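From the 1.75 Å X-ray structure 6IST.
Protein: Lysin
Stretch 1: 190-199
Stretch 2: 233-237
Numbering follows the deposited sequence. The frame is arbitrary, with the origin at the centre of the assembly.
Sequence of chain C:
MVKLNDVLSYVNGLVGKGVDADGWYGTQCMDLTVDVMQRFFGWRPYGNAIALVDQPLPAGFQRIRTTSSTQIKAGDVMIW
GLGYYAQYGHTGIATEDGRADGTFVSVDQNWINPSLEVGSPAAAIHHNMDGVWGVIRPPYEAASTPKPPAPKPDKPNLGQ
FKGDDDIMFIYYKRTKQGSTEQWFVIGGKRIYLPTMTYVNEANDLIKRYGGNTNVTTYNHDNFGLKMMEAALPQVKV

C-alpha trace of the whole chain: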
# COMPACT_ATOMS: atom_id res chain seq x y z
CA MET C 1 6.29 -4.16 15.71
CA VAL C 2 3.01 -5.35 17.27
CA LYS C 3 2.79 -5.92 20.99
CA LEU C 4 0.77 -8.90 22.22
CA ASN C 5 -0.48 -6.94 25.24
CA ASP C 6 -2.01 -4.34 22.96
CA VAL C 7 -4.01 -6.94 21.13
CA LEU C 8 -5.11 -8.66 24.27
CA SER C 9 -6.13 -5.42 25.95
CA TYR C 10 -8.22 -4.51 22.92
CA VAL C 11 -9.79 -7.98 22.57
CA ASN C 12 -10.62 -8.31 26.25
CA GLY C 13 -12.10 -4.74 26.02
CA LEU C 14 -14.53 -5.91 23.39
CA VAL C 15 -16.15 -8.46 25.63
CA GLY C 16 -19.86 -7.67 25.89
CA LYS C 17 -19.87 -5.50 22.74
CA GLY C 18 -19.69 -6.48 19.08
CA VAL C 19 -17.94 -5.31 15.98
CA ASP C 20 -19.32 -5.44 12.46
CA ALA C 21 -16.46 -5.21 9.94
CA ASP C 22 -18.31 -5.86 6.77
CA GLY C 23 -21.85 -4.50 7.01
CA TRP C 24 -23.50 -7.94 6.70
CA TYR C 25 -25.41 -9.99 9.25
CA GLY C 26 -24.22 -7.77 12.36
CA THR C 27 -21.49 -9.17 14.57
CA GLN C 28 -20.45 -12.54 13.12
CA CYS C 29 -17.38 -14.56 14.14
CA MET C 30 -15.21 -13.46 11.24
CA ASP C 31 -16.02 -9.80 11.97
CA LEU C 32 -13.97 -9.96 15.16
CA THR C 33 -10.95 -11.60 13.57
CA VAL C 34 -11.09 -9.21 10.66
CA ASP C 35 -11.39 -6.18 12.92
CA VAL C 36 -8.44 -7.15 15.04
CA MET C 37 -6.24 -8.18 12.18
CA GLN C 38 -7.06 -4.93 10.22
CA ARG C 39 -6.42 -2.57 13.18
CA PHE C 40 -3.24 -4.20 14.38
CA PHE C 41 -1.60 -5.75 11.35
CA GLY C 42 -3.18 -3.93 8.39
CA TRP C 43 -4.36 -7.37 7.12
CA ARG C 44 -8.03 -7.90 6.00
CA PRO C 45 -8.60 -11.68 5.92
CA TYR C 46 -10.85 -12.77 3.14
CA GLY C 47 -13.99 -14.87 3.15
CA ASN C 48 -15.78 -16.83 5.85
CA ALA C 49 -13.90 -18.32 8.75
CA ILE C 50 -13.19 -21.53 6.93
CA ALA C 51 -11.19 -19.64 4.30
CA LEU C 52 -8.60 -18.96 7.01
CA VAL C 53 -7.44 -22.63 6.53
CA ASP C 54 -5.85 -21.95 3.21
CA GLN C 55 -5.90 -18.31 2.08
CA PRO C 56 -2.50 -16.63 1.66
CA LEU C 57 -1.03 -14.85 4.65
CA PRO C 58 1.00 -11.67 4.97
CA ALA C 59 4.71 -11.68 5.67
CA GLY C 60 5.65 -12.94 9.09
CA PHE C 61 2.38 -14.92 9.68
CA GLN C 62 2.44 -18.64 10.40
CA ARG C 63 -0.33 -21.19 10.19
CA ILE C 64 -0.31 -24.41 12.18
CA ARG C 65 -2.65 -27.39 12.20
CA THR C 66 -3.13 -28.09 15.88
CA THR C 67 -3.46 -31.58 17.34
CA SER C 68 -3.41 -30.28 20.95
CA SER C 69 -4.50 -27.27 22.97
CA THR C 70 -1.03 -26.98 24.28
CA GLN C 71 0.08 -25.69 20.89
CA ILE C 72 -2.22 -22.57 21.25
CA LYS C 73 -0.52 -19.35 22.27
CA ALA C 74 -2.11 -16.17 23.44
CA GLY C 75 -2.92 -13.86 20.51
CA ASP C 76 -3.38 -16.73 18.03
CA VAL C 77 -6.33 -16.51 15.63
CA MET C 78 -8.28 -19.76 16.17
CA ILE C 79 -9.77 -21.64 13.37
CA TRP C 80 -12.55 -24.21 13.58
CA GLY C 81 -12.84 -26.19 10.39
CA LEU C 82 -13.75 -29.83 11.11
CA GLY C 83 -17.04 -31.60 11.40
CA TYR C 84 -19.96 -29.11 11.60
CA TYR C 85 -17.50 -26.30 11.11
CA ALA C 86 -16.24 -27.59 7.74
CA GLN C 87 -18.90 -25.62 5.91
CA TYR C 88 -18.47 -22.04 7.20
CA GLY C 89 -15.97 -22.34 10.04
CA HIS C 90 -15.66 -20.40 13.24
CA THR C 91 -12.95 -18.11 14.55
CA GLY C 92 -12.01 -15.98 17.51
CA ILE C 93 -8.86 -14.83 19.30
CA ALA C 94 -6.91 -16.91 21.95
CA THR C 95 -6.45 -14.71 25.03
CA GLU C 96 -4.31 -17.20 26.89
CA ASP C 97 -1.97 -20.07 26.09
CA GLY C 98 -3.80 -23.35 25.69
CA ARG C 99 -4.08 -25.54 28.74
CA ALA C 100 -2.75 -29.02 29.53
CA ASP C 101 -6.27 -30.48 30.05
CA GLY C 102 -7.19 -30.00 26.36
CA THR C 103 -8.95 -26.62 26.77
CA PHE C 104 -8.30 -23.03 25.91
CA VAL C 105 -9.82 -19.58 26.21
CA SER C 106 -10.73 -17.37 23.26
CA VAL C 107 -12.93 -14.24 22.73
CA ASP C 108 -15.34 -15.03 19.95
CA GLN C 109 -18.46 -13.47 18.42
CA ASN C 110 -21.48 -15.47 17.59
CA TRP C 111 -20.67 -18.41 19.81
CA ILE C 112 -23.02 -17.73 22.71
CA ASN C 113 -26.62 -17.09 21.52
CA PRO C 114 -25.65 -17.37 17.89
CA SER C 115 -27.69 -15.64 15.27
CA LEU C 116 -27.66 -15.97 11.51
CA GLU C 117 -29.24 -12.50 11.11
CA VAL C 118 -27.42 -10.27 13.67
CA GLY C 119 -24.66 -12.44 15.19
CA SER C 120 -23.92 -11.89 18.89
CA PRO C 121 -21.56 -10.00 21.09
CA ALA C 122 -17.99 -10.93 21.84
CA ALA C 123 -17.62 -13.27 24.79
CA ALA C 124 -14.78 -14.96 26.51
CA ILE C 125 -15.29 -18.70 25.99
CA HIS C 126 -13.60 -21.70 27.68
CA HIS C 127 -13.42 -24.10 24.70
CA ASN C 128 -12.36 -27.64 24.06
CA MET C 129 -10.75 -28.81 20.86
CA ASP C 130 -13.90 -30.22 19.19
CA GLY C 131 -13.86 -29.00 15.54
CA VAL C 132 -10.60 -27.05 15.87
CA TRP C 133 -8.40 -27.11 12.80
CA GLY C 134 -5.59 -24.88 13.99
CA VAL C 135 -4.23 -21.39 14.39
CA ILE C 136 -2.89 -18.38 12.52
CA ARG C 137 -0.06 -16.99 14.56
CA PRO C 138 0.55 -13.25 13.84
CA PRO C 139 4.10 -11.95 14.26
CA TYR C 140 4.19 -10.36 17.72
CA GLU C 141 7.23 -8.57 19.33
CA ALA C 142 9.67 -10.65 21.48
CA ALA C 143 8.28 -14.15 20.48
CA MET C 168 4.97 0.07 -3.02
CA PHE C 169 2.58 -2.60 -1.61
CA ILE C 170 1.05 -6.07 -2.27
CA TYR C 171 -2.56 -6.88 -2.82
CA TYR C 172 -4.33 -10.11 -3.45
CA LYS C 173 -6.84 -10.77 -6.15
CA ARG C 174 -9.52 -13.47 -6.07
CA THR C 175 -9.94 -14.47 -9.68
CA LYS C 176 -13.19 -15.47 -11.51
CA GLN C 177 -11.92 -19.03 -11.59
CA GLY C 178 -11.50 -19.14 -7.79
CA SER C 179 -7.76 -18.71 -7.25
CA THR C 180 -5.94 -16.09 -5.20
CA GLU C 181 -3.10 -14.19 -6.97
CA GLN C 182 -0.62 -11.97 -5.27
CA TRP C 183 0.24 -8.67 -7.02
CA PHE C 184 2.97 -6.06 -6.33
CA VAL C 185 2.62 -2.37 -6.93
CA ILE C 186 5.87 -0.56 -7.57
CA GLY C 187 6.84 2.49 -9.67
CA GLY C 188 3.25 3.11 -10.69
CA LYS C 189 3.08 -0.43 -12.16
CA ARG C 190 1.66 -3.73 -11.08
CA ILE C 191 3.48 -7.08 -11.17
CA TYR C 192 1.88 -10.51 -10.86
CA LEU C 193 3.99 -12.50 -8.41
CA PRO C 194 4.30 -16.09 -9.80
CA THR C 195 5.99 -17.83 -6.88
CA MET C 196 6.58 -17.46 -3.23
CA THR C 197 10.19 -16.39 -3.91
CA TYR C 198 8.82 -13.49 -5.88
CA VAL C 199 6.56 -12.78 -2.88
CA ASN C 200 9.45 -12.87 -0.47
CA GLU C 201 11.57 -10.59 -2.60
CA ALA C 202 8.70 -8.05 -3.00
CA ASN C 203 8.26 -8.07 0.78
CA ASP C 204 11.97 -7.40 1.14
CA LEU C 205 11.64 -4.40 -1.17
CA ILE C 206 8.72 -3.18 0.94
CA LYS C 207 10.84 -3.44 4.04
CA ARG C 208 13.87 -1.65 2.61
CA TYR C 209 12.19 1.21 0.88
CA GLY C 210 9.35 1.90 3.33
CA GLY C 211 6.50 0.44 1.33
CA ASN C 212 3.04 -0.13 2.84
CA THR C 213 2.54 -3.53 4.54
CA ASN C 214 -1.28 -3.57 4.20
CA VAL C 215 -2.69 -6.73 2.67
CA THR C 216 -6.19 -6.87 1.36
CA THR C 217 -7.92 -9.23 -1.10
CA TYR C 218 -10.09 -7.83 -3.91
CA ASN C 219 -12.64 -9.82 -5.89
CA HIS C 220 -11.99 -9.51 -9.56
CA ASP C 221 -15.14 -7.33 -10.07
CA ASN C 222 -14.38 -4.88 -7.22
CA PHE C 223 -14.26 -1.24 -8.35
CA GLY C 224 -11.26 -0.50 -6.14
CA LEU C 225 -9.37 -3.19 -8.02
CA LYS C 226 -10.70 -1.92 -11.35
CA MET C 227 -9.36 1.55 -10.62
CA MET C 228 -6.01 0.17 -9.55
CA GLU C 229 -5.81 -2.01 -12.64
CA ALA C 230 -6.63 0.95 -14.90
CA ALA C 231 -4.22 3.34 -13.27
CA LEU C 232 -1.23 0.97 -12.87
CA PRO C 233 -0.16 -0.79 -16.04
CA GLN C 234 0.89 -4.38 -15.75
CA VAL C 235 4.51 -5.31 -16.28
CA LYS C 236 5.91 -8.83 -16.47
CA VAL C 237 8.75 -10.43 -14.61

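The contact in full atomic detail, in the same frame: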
# COMPACT_ATOMS: atom_id res chain seq x y z
N ARG C 190 2.06 -2.58 -11.84
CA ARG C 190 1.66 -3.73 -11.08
C ARG C 190 2.30 -5.00 -11.64
O ARG C 190 2.37 -5.22 -12.84
CB ARG C 190 0.16 -3.81 -10.93
CG ARG C 190 -0.60 -4.06 -12.17
CD ARG C 190 -2.09 -3.73 -11.95
NE ARG C 190 -2.69 -3.64 -13.27
CZ ARG C 190 -3.16 -4.65 -13.97
NH1 ARG C 190 -3.24 -5.89 -13.47
NH2 ARG C 190 -3.63 -4.42 -15.18
N ILE C 191 2.78 -5.84 -10.76
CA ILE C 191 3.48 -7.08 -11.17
C ILE C 191 2.79 -8.26 -10.55
O ILE C 191 2.64 -8.28 -9.37
CB ILE C 191 4.94 -7.06 -10.70
CG1 ILE C 191 5.60 -5.77 -11.23
CG2 ILE C 191 5.64 -8.36 -11.15
CD1 ILE C 191 7.09 -5.66 -10.99
N TYR C 192 2.34 -9.22 -11.34
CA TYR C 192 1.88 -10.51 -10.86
C TYR C 192 3.06 -11.30 -10.30
O TYR C 192 4.12 -11.41 -10.94
CB TYR C 192 1.13 -11.32 -11.94
CG TYR C 192 0.90 -12.74 -11.55
CD1 TYR C 192 -0.00 -13.04 -10.55
CD2 TYR C 192 1.54 -13.80 -12.20
CE1 TYR C 192 -0.22 -14.36 -10.14
CE2 TYR C 192 1.33 -15.11 -11.82
CZ TYR C 192 0.43 -15.38 -10.80
OH TYR C 192 0.16 -16.63 -10.39
N LEU C 193 2.94 -11.75 -9.06
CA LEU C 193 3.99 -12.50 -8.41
C LEU C 193 3.79 -14.03 -8.61
O LEU C 193 2.95 -14.64 -7.99
CB LEU C 193 3.99 -12.16 -6.92
CG LEU C 193 4.25 -10.70 -6.59
CD1 LEU C 193 3.92 -10.51 -5.10
CD2 LEU C 193 5.61 -10.15 -6.99
N PRO C 194 4.60 -14.68 -9.46
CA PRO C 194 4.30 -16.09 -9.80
C PRO C 194 4.62 -17.15 -8.75
O PRO C 194 3.98 -18.20 -8.75
CB PRO C 194 5.13 -16.35 -11.08
CG PRO C 194 5.62 -15.02 -11.51
CD PRO C 194 5.62 -14.09 -10.33
N THR C 195 5.58 -16.87 -7.88
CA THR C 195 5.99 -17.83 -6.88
C THR C 195 6.16 -17.17 -5.57
O THR C 195 6.26 -15.94 -5.51
CB THR C 195 7.34 -18.53 -7.23
OG1 THR C 195 8.47 -17.64 -7.02
CG2 THR C 195 7.31 -19.18 -8.68
N MET C 196 6.35 -18.00 -4.53
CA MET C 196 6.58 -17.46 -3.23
C MET C 196 7.93 -16.78 -3.13
O MET C 196 8.09 -15.95 -2.27
CB MET C 196 6.39 -18.52 -2.10
CG MET C 196 4.90 -18.74 -1.71
SD MET C 196 3.91 -17.27 -1.19
CE MET C 196 4.99 -16.55 0.01
N THR C 197 8.88 -17.11 -3.97
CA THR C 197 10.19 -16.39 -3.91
C THR C 197 10.05 -14.99 -4.45
O THR C 197 10.68 -14.08 -3.94
CB THR C 197 11.28 -17.12 -4.70
OG1 THR C 197 11.35 -18.47 -4.21
CG2 THR C 197 12.70 -16.40 -4.51
N TYR C 198 9.19 -14.82 -5.46
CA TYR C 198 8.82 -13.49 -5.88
C TYR C 198 8.13 -12.70 -4.76
O TYR C 198 8.51 -11.56 -4.49
CB TYR C 198 8.02 -13.49 -7.13
CG TYR C 198 8.87 -13.73 -8.36
CD1 TYR C 198 9.57 -12.71 -8.93
CD2 TYR C 198 8.89 -14.98 -8.98
CE1 TYR C 198 10.35 -12.93 -10.08
CE2 TYR C 198 9.65 -15.21 -10.13
CZ TYR C 198 10.37 -14.18 -10.67
OH TYR C 198 11.11 -14.40 -11.79
N VAL C 199 7.25 -13.38 -4.02
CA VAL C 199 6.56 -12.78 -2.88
C VAL C 199 7.56 -12.30 -1.86
O VAL C 199 7.49 -11.16 -1.39
CB VAL C 199 5.51 -13.74 -2.30
CG1 VAL C 199 4.96 -13.18 -1.00
CG2 VAL C 199 4.36 -13.91 -3.32
N PRO C 233 -0.33 0.25 -15.03
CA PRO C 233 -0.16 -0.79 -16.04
C PRO C 233 0.57 -2.01 -15.52
O PRO C 233 1.45 -1.91 -14.67
CB PRO C 233 0.71 -0.11 -17.11
CG PRO C 233 0.67 1.36 -16.79
CD PRO C 233 0.42 1.46 -15.32
N GLN C 234 0.23 -3.15 -16.09
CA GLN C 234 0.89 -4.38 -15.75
C GLN C 234 2.25 -4.46 -16.40
O GLN C 234 2.38 -4.12 -17.53
CB GLN C 234 0.05 -5.55 -16.19
CG GLN C 234 0.75 -6.84 -15.85
CD GLN C 234 -0.10 -8.06 -16.10
OE1 GLN C 234 -1.18 -7.96 -16.65
NE2 GLN C 234 0.39 -9.22 -15.69
N VAL C 235 3.26 -4.92 -15.68
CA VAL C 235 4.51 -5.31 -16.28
C VAL C 235 4.88 -6.70 -15.82
O VAL C 235 4.53 -7.11 -14.73
CB VAL C 235 5.65 -4.32 -15.98
CG1 VAL C 235 5.33 -2.93 -16.53
CG2 VAL C 235 5.95 -4.27 -14.49
N LYS C 236 5.62 -7.41 -16.66
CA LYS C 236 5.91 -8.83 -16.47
C LYS C 236 7.30 -9.03 -15.94
O LYS C 236 8.23 -8.35 -16.34
CB LYS C 236 5.83 -9.60 -17.78
CG LYS C 236 4.59 -10.47 -17.90
CD LYS C 236 3.44 -9.64 -18.37
CE LYS C 236 2.15 -10.43 -18.40
NZ LYS C 236 2.11 -11.45 -19.47
N VAL C 237 7.45 -10.01 -15.08
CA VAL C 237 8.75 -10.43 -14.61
C VAL C 237 8.90 -11.94 -14.82
O VAL C 237 7.91 -12.67 -14.76
CB VAL C 237 8.93 -10.04 -13.14
CG1 VAL C 237 8.18 -11.01 -12.21
CG2 VAL C 237 10.40 -9.96 -12.81
O HOH W 1 2.81 -9.19 -14.27
O HOH W 2 4.65 -11.39 -13.63

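What fixes the register of the two stretches? The answer lies in the backbone of Arg-190, the residue with the largest area covered by the other stretch. Its N donates to Pro-233 O at 3.0 Å, and its O accepts from Val-235 N, also at 3.0 Å; both bonds are nearly straight, at 161° and 163°. Together they clasp Gln-234 between them and form a single beta bridge, with the CA atoms of Arg-190 and Gln-234 4.8 Å apart. Proline has no backbone N-H to give, but here Pro-233 needs only its carbonyl. The Gln-234 CA adds a C-H...O contact to Arg-190 O at 3.4 Å, so one carbonyl oxygen serves two neighbours along the chain.

How does the side chain of Arg-190 add to this? Its CA-to-CB bond points sideways, but the chain is long enough to bring its end nearer, with chi1 at p and chi2 and chi3 both t. The guanidinium thereby places one of its faces against the aliphatic part of Gln-234, with Arg-190 NH2 4.0 Å from Gln-234 CB. This is packing of a flat charged group on a methylene, and it leaves polar atoms free to bond elsewhere: Arg-190 NE is hydrogen-bonded to a residue just outside the stretches. A partly exposed arginine suits such a place, since it can cover apolar surface without burying its whole charge.

Where is the apolar part of the contact? It centres on Val-237, the last residue of the chain and nearly the equal of Arg-190 in covered area. Its CA-to-CB bond points toward stretch 1, and its CG1 methyl lies among several partners: 3.6 Å from Tyr-198 CE1, 3.8 Å from Ile-191 CG2 and, more loosely, 4.4 Å from Pro-194 CD. The strand, the turn and the helix of stretch 1 thus all reach one methyl group. Thr-195 caps that helix, its OG1 accepting weak bonds from Thr-197 N at 3.1 Å and Tyr-198 N at 3.3 Å. Ile-191, buried, also meets the second valine, with its CG1 3.6 Å from Val-235 CG2. Ile-191 suits its buried place because its two branches reach different valines, CG1 meeting Val-235 and CG2 meeting Val-237, while the compact valines bring methyls up to it without a polar group to bury.

What joins the backbones beyond the single bridge? Past Val-235 no direct hydrogen bond crosses the contact, and two waters take over. The first accepts from Tyr-192 N at 3.0 Å and from Gln-234 NE2 at 2.8 Å, and donates to Val-235 O at 2.7 Å, so the extended side chain of Gln-234 brings its amide to the same water as the backbone. The second donates to Tyr-192 O at 2.7 Å and accepts a weak bond from Val-237 N at 3.4 Å. Tyr-192 therefore has both backbone polar groups linked through water to stretch 2. The CA-to-CB bond of Lys-236, by contrast, points away, and the residue remains exposed, as a charged side chain can.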